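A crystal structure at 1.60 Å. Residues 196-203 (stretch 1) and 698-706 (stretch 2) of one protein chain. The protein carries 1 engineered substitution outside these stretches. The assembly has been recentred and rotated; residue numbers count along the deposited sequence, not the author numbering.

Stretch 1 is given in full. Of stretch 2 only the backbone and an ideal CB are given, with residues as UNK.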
# COMPACT_ATOMS: atom_id res chain seq x y z
N SER A 196 2.24 -2.48 -12.11
CA SER A 196 1.95 -2.79 -13.53
C SER A 196 2.86 -1.98 -14.45
O SER A 196 3.30 -0.85 -14.11
CB SER A 196 0.48 -2.53 -13.84
OG SER A 196 0.22 -1.12 -13.98
N LEU A 197 3.01 -2.47 -15.66
CA LEU A 197 3.79 -1.71 -16.63
C LEU A 197 3.07 -0.44 -17.03
O LEU A 197 3.72 0.60 -17.20
CB LEU A 197 4.19 -2.60 -17.80
CG LEU A 197 5.19 -3.70 -17.42
CD1 LEU A 197 5.38 -4.68 -18.58
CD2 LEU A 197 6.54 -3.11 -16.99
N PRO A 198 1.73 -0.42 -17.27
CA PRO A 198 1.12 0.86 -17.60
C PRO A 198 1.34 1.92 -16.52
O PRO A 198 1.55 3.08 -16.86
CB PRO A 198 -0.35 0.49 -17.83
CG PRO A 198 -0.28 -0.93 -18.28
CD PRO A 198 0.79 -1.55 -17.40
N ARG A 199 1.25 1.55 -15.25
CA ARG A 199 1.46 2.53 -14.15
C ARG A 199 2.93 3.01 -14.17
O ARG A 199 3.24 4.21 -13.99
CB ARG A 199 1.08 1.96 -12.79
CG ARG A 199 1.46 2.84 -11.62
CD ARG A 199 1.00 2.31 -10.27
NE ARG A 199 -0.42 2.52 -10.06
CZ ARG A 199 -1.02 2.35 -8.87
NH1 ARG A 199 -0.36 1.91 -7.83
NH2 ARG A 199 -2.30 2.61 -8.75
N MET A 200 3.83 2.06 -14.34
CA MET A 200 5.27 2.37 -14.39
C MET A 200 5.54 3.39 -15.49
O MET A 200 6.18 4.45 -15.27
CB MET A 200 6.05 1.06 -14.59
CG MET A 200 7.45 1.15 -14.22
SD MET A 200 8.29 -0.41 -14.66
CE MET A 200 7.53 -1.64 -13.64
N PHE A 201 5.05 3.12 -16.71
CA PHE A 201 5.35 3.97 -17.87
C PHE A 201 4.65 5.32 -17.79
O PHE A 201 5.24 6.35 -18.15
CB PHE A 201 5.03 3.23 -19.16
CG PHE A 201 6.18 2.35 -19.60
CD1 PHE A 201 6.42 1.15 -18.99
CD2 PHE A 201 7.17 2.87 -20.41
CE1 PHE A 201 7.51 0.36 -19.35
CE2 PHE A 201 8.31 2.12 -20.72
CZ PHE A 201 8.44 0.85 -20.22
N GLN A 202 3.39 5.34 -17.37
CA GLN A 202 2.60 6.59 -17.36
C GLN A 202 3.04 7.49 -16.20
O GLN A 202 3.14 8.72 -16.40
CB GLN A 202 1.12 6.27 -17.23
CG GLN A 202 0.24 7.49 -17.43
CD GLN A 202 0.21 7.95 -18.87
OE1 GLN A 202 0.51 7.22 -19.80
NE2 GLN A 202 -0.27 9.16 -19.07
N ASP A 203 3.27 6.91 -15.02
CA ASP A 203 3.35 7.75 -13.80
C ASP A 203 4.76 7.78 -13.19
O ASP A 203 5.11 8.83 -12.62
CB ASP A 203 2.39 7.22 -12.74
CG ASP A 203 0.92 7.30 -13.15
OD1 ASP A 203 0.58 8.21 -13.96
OD2 ASP A 203 0.17 6.51 -12.61
N UNK A 698 -2.57 14.56 -24.06
CA UNK A 698 -3.77 13.70 -24.00
C UNK A 698 -3.44 12.21 -24.08
O UNK A 698 -4.31 11.38 -23.88
CB UNK A 698 -4.73 14.06 -25.14
N UNK A 699 -2.18 11.84 -24.34
CA UNK A 699 -1.84 10.44 -24.58
C UNK A 699 -1.58 9.70 -23.26
O UNK A 699 -1.24 10.29 -22.24
CB UNK A 699 -0.61 10.34 -25.49
N UNK A 700 -1.75 8.41 -23.31
CA UNK A 700 -1.50 7.50 -22.20
C UNK A 700 -1.05 6.17 -22.77
O UNK A 700 -1.33 5.80 -23.96
CB UNK A 700 -2.74 7.33 -21.32
N UNK A 701 -0.40 5.41 -21.91
CA UNK A 701 -0.01 4.01 -22.20
C UNK A 701 -1.18 3.09 -21.92
O UNK A 701 -1.70 3.01 -20.76
CB UNK A 701 1.20 3.59 -21.37
N UNK A 702 -1.61 2.35 -22.93
CA UNK A 702 -2.70 1.37 -22.74
C UNK A 702 -2.15 0.04 -22.23
O UNK A 702 -0.96 -0.02 -21.80
CB UNK A 702 -3.46 1.15 -24.05
N UNK A 703 -2.99 -0.99 -22.17
CA UNK A 703 -2.63 -2.29 -21.56
C UNK A 703 -1.44 -2.92 -22.30
O UNK A 703 -0.71 -3.69 -21.68
CB UNK A 703 -3.83 -3.24 -21.58
N UNK A 704 -1.29 -2.63 -23.59
CA UNK A 704 -0.20 -3.19 -24.42
C UNK A 704 0.98 -2.21 -24.48
O UNK A 704 1.92 -2.49 -25.25
CB UNK A 704 -0.70 -3.50 -25.83
N UNK A 705 0.97 -1.15 -23.69
CA UNK A 705 1.96 -0.04 -23.67
C UNK A 705 2.02 0.66 -25.03
O UNK A 705 3.05 1.24 -25.32
CB UNK A 705 3.35 -0.56 -23.30
N UNK A 706 0.92 0.67 -25.79
CA UNK A 706 0.81 1.63 -26.90
C UNK A 706 0.56 3.00 -26.30
O UNK A 706 -0.33 3.13 -25.42
CB UNK A 706 -0.30 1.25 -27.88

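The helix of stretch 1 offers stretch 2 one side: L197, P198, F201 and Q202.

At position 698 the ideal CB has nothing of the helix within 5.5 Å, so this contact sets no rule there; the residue is L698. Position 699 is little more constrained. Its CB points sideways into open space, where a long polar chain is as good as any, and K699 extends away from the helix.

Position 700 is extended, with phi/psi of -149/160. Its CB lies 3.6 Å from Q202 OE1 but points sideways, so a large side chain is tolerated provided that it leads away. F700, with chi1 p, does so, and its CA passes 3.1 Å from Q202 OE1.

Position 701 is the centre of the contact. Its CB points toward the helix, 4.4 Å from F201 CB and 4.0 Å from Q202 OE1, while its backbone N lies 2.9 Å from Q202 OE1. That hydrogen bond asks nothing of the side chain, so any residue but proline could donate it. The wall beside F201 favours something broad and flat: phenylalanine, tyrosine or tryptophan. The residue is Y701, chi1 m. F201 CB sits over its ring face, 3.8 Å from the centroid in a CH-pi contact, and the F201 ring turns its edge toward the same ring, centroids 5.6 Å apart.

At position 702 CB points away, and a tight turn begins. Aspartate, asparagine or serine would suit a turn's first position. D702 OD1 accepts from the backbone N of 704 and of 706, each at 2.9 Å, while the D702 carbonyl O packs 3.7 Å from P198 CG.

Positions 703 and 704 also point away, at the middle of the type I turn, so small or polar residues fit. S703 brings its CA within 4.3 Å of P198 CG; Q704 does not touch the helix.

Position 705 has a positive phi (59/29), which glycine or asparagine would take easily. Its CB points sideways, yet L197, P198 and F201 leave an apolar hollow within reach of a longer chain, so an apolar chain unbranched at CB, such as leucine or methionine, also has a place. L705, m and t, fills it: CD1 lies 4.0 Å from L197 CB and 4.1 Å from F201 CE1, and CD2 is 4.1 Å from P198 CG.

Position 706 is out of reach of the helix, so a polar or charged chain would do as well as most. R706 NH2 forms a salt bridge with D702 OD2 at 2.8 Å.

Stretch 2 (698-706) LKFYDSQLR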
# COMPACT_ATOMS: atom_id res chain seq x y z
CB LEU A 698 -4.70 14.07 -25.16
CG LEU A 698 -4.95 15.56 -25.40
CD1 LEU A 698 -5.86 15.75 -26.62
CD2 LEU A 698 -5.53 16.25 -24.18
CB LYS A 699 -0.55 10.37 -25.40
CG LYS A 699 -0.66 10.97 -26.77
CD LYS A 699 0.30 10.40 -27.78
CE LYS A 699 -0.11 10.80 -29.19
NZ LYS A 699 0.78 10.22 -30.22
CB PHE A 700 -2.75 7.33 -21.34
CG PHE A 700 -3.87 6.61 -22.01
CD1 PHE A 700 -4.70 7.24 -22.95
CD2 PHE A 700 -4.12 5.27 -21.73
CE1 PHE A 700 -5.72 6.55 -23.59
CE2 PHE A 700 -5.15 4.59 -22.35
CZ PHE A 700 -5.94 5.23 -23.29
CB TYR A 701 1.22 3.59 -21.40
CG TYR A 701 2.47 4.31 -21.81
CD1 TYR A 701 3.18 3.90 -22.92
CD2 TYR A 701 2.86 5.46 -21.15
CE1 TYR A 701 4.32 4.58 -23.32
CE2 TYR A 701 3.98 6.17 -21.56
CZ TYR A 701 4.72 5.70 -22.63
OH TYR A 701 5.84 6.38 -23.02
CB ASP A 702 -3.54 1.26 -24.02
CG ASP A 702 -2.87 0.49 -25.13
OD1 ASP A 702 -1.78 -0.06 -24.91
OD2 ASP A 702 -3.48 0.41 -26.23
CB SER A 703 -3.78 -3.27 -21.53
OG SER A 703 -4.79 -2.80 -20.67
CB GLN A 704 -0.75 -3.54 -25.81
CG GLN A 704 -1.68 -4.74 -25.81
CD GLN A 704 -3.05 -4.44 -25.27
OE1 GLN A 704 -3.70 -3.46 -25.63
NE2 GLN A 704 -3.51 -5.32 -24.38
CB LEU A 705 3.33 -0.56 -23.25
CG LEU A 705 3.40 -1.27 -21.90
CD1 LEU A 705 4.83 -1.71 -21.61
CD2 LEU A 705 2.91 -0.32 -20.80
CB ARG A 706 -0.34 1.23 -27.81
CG ARG A 706 -0.10 -0.14 -28.42
CD ARG A 706 -0.90 -0.36 -29.68
NE ARG A 706 -1.38 -1.73 -29.72
CZ ARG A 706 -2.49 -2.18 -29.14
NH1 ARG A 706 -2.82 -3.46 -29.24
NH2 ARG A 706 -3.27 -1.35 -28.46
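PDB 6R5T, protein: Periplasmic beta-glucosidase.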